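Local atomic coordinates of protein translation elongation factor 1A (Methanosarcina mazei, PDB entry 3WND), a protein that binds cysteinyl-tRNA(Cys) in its GTP-bound form and probably acts as a translation elongation factor. Residues T35-A38 and A39-K43; D123-H126 and M127-D131; C287-S290 and K291-K295. One frame throughout, in Å; residues are numbered along the deposited sequence.

Contact 1 (T35-A38 and A39-K43)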
loop_
_atom_site.group_PDB
_atom_site.type_symbol
_atom_site.label_atom_id
_atom_site.label_comp_id
_atom_site.label_asym_id
_atom_site.label_seq_id
_atom_site.Cartn_x
_atom_site.Cartn_y
_atom_site.Cartn_z
ATOM N N THR A 35 4.068 14.729 -5.410
ATOM C CA THR A 35 5.515 14.529 -5.529
ATOM C C THR A 35 6.306 15.598 -4.821
ATOM O O THR A 35 7.256 15.256 -4.110
ATOM C CB THR A 35 5.916 14.463 -7.029
ATOM O OG1 THR A 35 5.272 13.319 -7.610
ATOM C CG2 THR A 35 7.441 14.370 -7.151
ATOM N N SER A 36 5.835 16.878 -4.830
ATOM C CA SER A 36 6.597 17.871 -4.124
ATOM C C SER A 36 6.551 17.644 -2.654
ATOM O O SER A 36 7.514 17.906 -1.959
ATOM C CB SER A 36 5.979 19.246 -4.444
ATOM O OG SER A 36 6.243 19.515 -5.805
ATOM N N LEU A 37 5.425 17.101 -2.173
ATOM C CA LEU A 37 5.351 16.876 -0.697
ATOM C C LEU A 37 6.335 15.710 -0.328
ATOM O O LEU A 37 7.105 15.833 0.659
ATOM C CB LEU A 37 3.899 16.540 -0.306
ATOM C CG LEU A 37 3.680 16.172 1.204
ATOM C CD1 LEU A 37 4.165 17.260 2.093
ATOM C CD2 LEU A 37 2.216 15.735 1.450
ATOM N N ALA A 38 6.170 14.583 -1.046
ATOM C CA ALA A 38 6.996 13.380 -0.795
ATOM C C ALA A 38 8.500 13.850 -0.844
ATOM O O ALA A 38 9.314 13.519 0.035
ATOM C CB ALA A 38 6.734 12.277 -1.860
ATOM N N ALA A 39 8.857 14.588 -1.918
ATOM C CA ALA A 39 10.256 14.975 -2.176
ATOM C C ALA A 39 10.831 15.875 -1.057
ATOM O O ALA A 39 12.038 15.897 -0.852
ATOM C CB ALA A 39 10.350 15.659 -3.553
ATOM N N ASN A 40 9.966 16.627 -0.371
ATOM C CA ASN A 40 10.403 17.467 0.748
ATOM C C ASN A 40 10.298 16.800 2.085
ATOM O O ASN A 40 10.676 17.383 3.121
ATOM C CB ASN A 40 9.574 18.759 0.751
ATOM C CG ASN A 40 10.081 19.777 -0.307
ATOM O OD1 ASN A 40 11.181 20.301 -0.168
ATOM N ND2 ASN A 40 9.317 20.037 -1.351
ATOM N N LEU A 41 9.882 15.512 2.093
ATOM C CA LEU A 41 9.798 14.768 3.358
ATOM C C LEU A 41 10.945 13.753 3.508
ATOM O O LEU A 41 11.170 13.257 4.629
ATOM C CB LEU A 41 8.472 14.007 3.473
ATOM C CG LEU A 41 7.269 14.925 3.682
ATOM C CD1 LEU A 41 6.037 14.128 3.738
ATOM C CD2 LEU A 41 7.358 15.766 4.948
ATOM N N GLY A 42 11.627 13.437 2.425
ATOM C CA GLY A 42 12.822 12.531 2.534
ATOM C C GLY A 42 13.684 12.568 1.271
ATOM O O GLY A 42 13.455 13.371 0.339
ATOM N N LYS A 43 14.707 11.732 1.282
ATOM C CA LYS A 43 15.695 11.619 0.234
ATOM C C LYS A 43 15.291 10.555 -0.808
ATOM O O LYS A 43 15.023 9.394 -0.465
ATOM C CB LYS A 43 17.028 11.209 0.886
ATOM C CG LYS A 43 18.118 10.758 -0.069
ATOM C CD LYS A 43 19.386 10.356 0.712
ATOM C CE LYS A 43 19.785 11.293 1.923
ATOM N NZ LYS A 43 19.643 10.686 3.249
#
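Thr35 O receives the backbone N of Ala39 at 2.8 Å, in the ordinary helical manner. The side chain of Thr35 turns elsewhere, and its OG1 is hydrogen-bonded to Asp66 OD2. Ser36 O is held twice by one residue. Asn40 N comes from one face of the carbonyl plane at 3.2 Å, and Asn40 ND2 from the other face at 2.9 Å. Asn40 bends back for this because its CG stands beside its backbone N (chi1 -79°). The ND2 bond fixes the turn of the Asn40 amide; the other comes from its backbone. Thr35 and Ser36 both bind GDP in this protein, and helix 34-39 starts at the end of the P-loop of the GTPase-type domain, whose motif Thr35 closes. No nucleotide is bound here. Next comes Leu37, whose CG is anti to the backbone N (chi1 176°). That torsion swings CD1 toward the following turn, where it meets Leu41 CD1 at 4.0 Å. Leu41 CG also lies 3.2 Å from Leu37 O. Leu170 of helix 167-187 packs on Leu37, and Phe64 on Leu41. Ala38 is buried, and its O accepts Leu41 N at 2.9 Å. A weak bond from Gly42 N reaches the same oxygen at 3.3 Å.

Contact 2 (D123-H126 and M127-D131)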
loop_
_atom_site.group_PDB
_atom_site.type_symbol
_atom_site.label_atom_id
_atom_site.label_comp_id
_atom_site.label_asym_id
_atom_site.label_seq_id
_atom_site.Cartn_x
_atom_site.Cartn_y
_atom_site.Cartn_z
ATOM N N ASP A 123 -0.953 28.111 -0.169
ATOM C CA ASP A 123 -0.606 29.491 -0.599
ATOM C C ASP A 123 -1.439 29.950 -1.830
ATOM O O ASP A 123 -1.515 31.154 -2.117
ATOM C CB ASP A 123 0.901 29.575 -0.895
ATOM C CG ASP A 123 1.333 28.634 -1.992
ATOM O OD1 ASP A 123 1.067 27.388 -1.915
ATOM O OD2 ASP A 123 1.975 29.137 -2.932
ATOM N N SER A 124 -2.067 29.006 -2.533
ATOM C CA SER A 124 -2.920 29.352 -3.648
ATOM C C SER A 124 -4.380 29.602 -3.332
ATOM O O SER A 124 -5.154 29.843 -4.236
ATOM C CB SER A 124 -2.788 28.262 -4.758
ATOM O OG SER A 124 -3.488 27.088 -4.368
ATOM N N THR A 125 -4.748 29.594 -2.052
ATOM C CA THR A 125 -6.133 29.643 -1.647
ATOM C C THR A 125 -6.241 30.500 -0.424
ATOM O O THR A 125 -5.293 31.232 -0.116
ATOM C CB THR A 125 -6.703 28.232 -1.463
ATOM O OG1 THR A 125 -8.104 28.323 -1.233
ATOM C CG2 THR A 125 -6.040 27.472 -0.352
ATOM N N HIS A 126 -7.406 30.511 0.237
ATOM C CA HIS A 126 -7.664 31.376 1.362
ATOM C C HIS A 126 -8.322 30.578 2.403
ATOM O O HIS A 126 -9.025 29.578 2.126
ATOM C CB HIS A 126 -8.614 32.562 0.989
ATOM C CG HIS A 126 -8.178 33.418 -0.235
ATOM N ND1 HIS A 126 -7.217 34.371 -0.165
ATOM C CD2 HIS A 126 -8.673 33.455 -1.520
ATOM C CE1 HIS A 126 -7.072 34.994 -1.366
ATOM N NE2 HIS A 126 -7.962 34.431 -2.219
ATOM N N MET A 127 -8.154 31.028 3.679
ATOM C CA MET A 127 -8.749 30.372 4.827
ATOM C C MET A 127 -10.208 30.009 4.628
ATOM O O MET A 127 -10.652 28.879 4.963
ATOM C CB MET A 127 -8.583 31.177 6.153
ATOM C CG MET A 127 -8.823 30.333 7.432
ATOM S SD MET A 127 -7.915 28.729 7.566
ATOM C CE MET A 127 -6.241 29.294 7.275
ATOM N N HIS A 128 -11.006 30.957 4.114
ATOM C CA HIS A 128 -12.404 30.682 4.053
ATOM C C HIS A 128 -12.723 29.620 3.024
ATOM O O HIS A 128 -13.676 28.891 3.223
ATOM C CB HIS A 128 -13.265 31.945 3.839
ATOM C CG HIS A 128 -13.304 32.829 5.041
ATOM N ND1 HIS A 128 -13.420 34.186 4.928
ATOM C CD2 HIS A 128 -13.152 32.533 6.408
ATOM C CE1 HIS A 128 -13.341 34.740 6.185
ATOM N NE2 HIS A 128 -13.192 33.730 7.088
ATOM N N ALA A 129 -11.929 29.564 1.914
ATOM C CA ALA A 129 -12.080 28.466 0.951
ATOM C C ALA A 129 -11.644 27.108 1.566
ATOM O O ALA A 129 -12.250 26.043 1.293
ATOM C CB ALA A 129 -11.296 28.777 -0.304
ATOM N N ILE A 130 -10.575 27.139 2.343
ATOM C CA ILE A 130 -10.059 25.911 2.957
ATOM C C ILE A 130 -11.085 25.409 3.950
ATOM O O ILE A 130 -11.335 24.198 4.014
ATOM C CB ILE A 130 -8.700 26.201 3.705
ATOM C CG1 ILE A 130 -7.609 26.568 2.685
ATOM C CG2 ILE A 130 -8.244 25.031 4.571
ATOM C CD1 ILE A 130 -6.405 27.316 3.283
ATOM N N ASP A 131 -11.710 26.348 4.723
ATOM C CA ASP A 131 -12.745 25.882 5.651
ATOM C C ASP A 131 -13.939 25.256 4.905
ATOM O O ASP A 131 -14.470 24.202 5.329
ATOM C CB ASP A 131 -13.164 26.966 6.661
ATOM C CG ASP A 131 -11.994 27.385 7.491
ATOM O OD1 ASP A 131 -11.019 26.571 7.555
ATOM O OD2 ASP A 131 -11.977 28.527 7.986
#
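His126 and Thr125 lead the chain into helix 127-140, and the first turn of that helix packs on them. His126 is the N-cap residue. Its backbone O accepts Ile130 N at 2.9 Å. The imidazole leads away from the helix toward the surface. Thr125 packs through both branches. Its OG1, anti to the backbone N (chi1 -173°), points at Ala129 CB, 3.4 Å away. The other branch, CG2, lies against the Ile130 chain, 3.5 Å from CG1 and 3.7 Å from CD1. Ile130 CG1 is also 3.4 Å from His126 O, so the same side chain lines the carbonyl that its own N-H binds. Pro93 touches Thr125 from outside the segments. Asp123, just upstream, binds GDP in this protein and probably takes the place of the NKxD aspartate of GTPases. Its OD2 is hydrogen-bonded to Asn157 ND2. The polar part of the helix start is backbone bonding from the His126 carbonyl, and the Thr125 and Ile130 side chains add mainly apolar contact. The histidine ring probably contributes little to capping.

Contact 3 (C287-S290 and K291-K295); sequences CTVS and KFTKK
Ser290 OG takes the backbone N of Phe292 at 2.9 Å, and this bond closes an ST turn at the end of strand 282-289. The strand belongs to the C-terminal antiparallel beta domain, probably the SelB-type domain III. The chain leaves its sheet here for the loop that runs to strand 301-306.

The tight side is built from Val289, Ser290 and Thr293. The Ser290 hydroxyl stands anti to the backbone N (chi1 -179°), which carries OG forward beside the next peptides. The bond it accepts there is fairly straight, with an N-H...O angle of 158°. Behind the turn, Thr293 folds back toward the strand. Its CG2 sits 3.6 Å from Val289 CG1, and the two side chains cross at about a right angle. The same methyl comes within 3.5 Å of Ser290 O. Ala364 of strand 363-369 touches Thr293 and is joined to Ser290 by a backbone hydrogen bond, so the turn rests on a neighbouring strand. With an alanine in place of Ser290 the Phe292 N-H would probably lose its acceptor and the turn be freer to flex.

The other side is loose. Lys291 is exposed and reaches out with its chain extended beyond CG; it meets the strand end mainly through CB, 3.7 Å from Ser290 C. Phe292 also turns outward. Its ring is exposed and lies about 4 Å from a bound citrate, probably a molecule from the crystallisation liquor. The backbone of Phe292 has a partner: its O accepts a hydrogen bond from Gln361 NE2. Ser290 OG stands at the ring's edge, near its plane, and approaches Phe292 CB to 3.7 Å.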
loop_
_atom_site.group_PDB
_atom_site.type_symbol
_atom_site.label_atom_id
_atom_site.label_comp_id
_atom_site.label_asym_id
_atom_site.label_seq_id
_atom_site.Cartn_x
_atom_site.Cartn_y
_atom_site.Cartn_z
ATOM N N CYS A 287 -17.108 -11.454 -1.821
ATOM C CA CYS A 287 -16.845 -10.073 -2.275
ATOM C C CYS A 287 -17.961 -9.164 -1.837
ATOM O O CYS A 287 -19.159 -9.572 -1.710
ATOM C CB CYS A 287 -16.816 -10.028 -3.814
ATOM S SG CYS A 287 -15.426 -10.937 -4.527
ATOM N N THR A 288 -17.573 -7.907 -1.669
ATOM C CA THR A 288 -18.479 -6.852 -1.369
ATOM C C THR A 288 -18.212 -5.872 -2.509
ATOM O O THR A 288 -17.067 -5.374 -2.665
ATOM C CB THR A 288 -18.136 -6.193 -0.023
ATOM O OG1 THR A 288 -18.426 -7.094 1.037
ATOM C CG2 THR A 288 -19.041 -5.054 0.162
ATOM N N VAL A 289 -19.246 -5.632 -3.315
ATOM C CA VAL A 289 -19.159 -4.752 -4.500
ATOM C C VAL A 289 -19.472 -3.291 -4.199
ATOM O O VAL A 289 -20.403 -2.966 -3.489
ATOM C CB VAL A 289 -20.171 -5.276 -5.576
ATOM C CG1 VAL A 289 -20.089 -4.461 -6.891
ATOM C CG2 VAL A 289 -19.996 -6.814 -5.843
ATOM N N SER A 290 -18.562 -2.430 -4.666
ATOM C CA SER A 290 -18.720 -0.976 -4.498
ATOM C C SER A 290 -20.117 -0.543 -5.005
ATOM O O SER A 290 -20.616 -1.030 -6.052
ATOM C CB SER A 290 -17.755 -0.325 -5.418
ATOM O OG SER A 290 -17.809 1.111 -5.318
ATOM N N LYS A 291 -20.653 0.489 -4.346
ATOM C CA LYS A 291 -21.865 1.097 -4.905
ATOM C C LYS A 291 -21.525 1.878 -6.186
ATOM O O LYS A 291 -22.427 2.248 -6.956
ATOM C CB LYS A 291 -22.417 2.106 -3.901
ATOM C CG LYS A 291 -23.058 1.408 -2.743
ATOM C CD LYS A 291 -23.507 2.411 -1.716
ATOM C CE LYS A 291 -23.761 1.612 -0.462
ATOM N NZ LYS A 291 -24.264 2.566 0.546
ATOM N N PHE A 292 -20.239 2.207 -6.407
ATOM C CA PHE A 292 -19.861 3.090 -7.484
ATOM C C PHE A 292 -19.170 2.369 -8.650
ATOM O O PHE A 292 -18.161 2.821 -9.166
ATOM C CB PHE A 292 -19.029 4.250 -6.913
ATOM C CG PHE A 292 -19.879 5.151 -6.024
ATOM C CD1 PHE A 292 -20.701 6.102 -6.640
ATOM C CD2 PHE A 292 -19.976 4.928 -4.673
ATOM C CE1 PHE A 292 -21.588 6.843 -5.852
ATOM C CE2 PHE A 292 -20.834 5.662 -3.914
ATOM C CZ PHE A 292 -21.627 6.612 -4.465
ATOM N N THR A 293 -19.735 1.247 -9.033
ATOM C CA THR A 293 -19.241 0.501 -10.157
ATOM C C THR A 293 -20.427 -0.056 -10.988
ATOM O O THR A 293 -21.580 0.224 -10.676
ATOM C CB THR A 293 -18.257 -0.634 -9.703
ATOM O OG1 THR A 293 -17.551 -1.139 -10.856
ATOM C CG2 THR A 293 -18.997 -1.792 -9.029
ATOM N N LYS A 294 -20.108 -0.826 -12.014
ATOM C CA LYS A 294 -21.106 -1.471 -12.960
ATOM C C LYS A 294 -21.429 -2.829 -12.423
ATOM O O LYS A 294 -20.545 -3.471 -11.810
ATOM C CB LYS A 294 -20.415 -1.663 -14.378
ATOM C CG LYS A 294 -20.519 -0.586 -15.444
ATOM C CD LYS A 294 -21.925 -0.249 -15.939
ATOM C CE LYS A 294 -22.099 -0.165 -17.463
ATOM N NZ LYS A 294 -23.008 0.977 -17.979
ATOM N N LYS A 295 -22.648 -3.305 -12.647
ATOM C CA LYS A 295 -22.951 -4.670 -12.268
ATOM C C LYS A 295 -21.941 -5.632 -12.906
ATOM O O LYS A 295 -21.502 -5.453 -14.056
ATOM C CB LYS A 295 -24.400 -5.056 -12.688
ATOM C CG LYS A 295 -24.625 -5.210 -14.173
ATOM C CD LYS A 295 -26.168 -5.266 -14.520
ATOM C CE LYS A 295 -26.409 -6.296 -15.581
ATOM N NZ LYS A 295 -27.680 -6.100 -16.338
#

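Contacts 1 and 2 lie in the same nucleotide-binding domain, with centres about 23 Å apart. Contact 3 lies in the C-terminal beta domain, its centre about 34 and 35 Å from those of contacts 1 and 2. Each is a local turn at or beside one end of a regular element: helix 34-39, the start of helix 127-140, and the end of strand 282-289. Contacts 1 and 3 are partly buried, while contact 2 is superficial. Contact 1 is mostly backbone bonding, backed by a leucine pair. Contact 2 joins backbone bonding at the N-cap carbonyl to side-chain packing. In contact 3 a side-chain hydroxyl is the acceptor. Contacts 1 and 2 hold GDP-binding residues; contact 3 none.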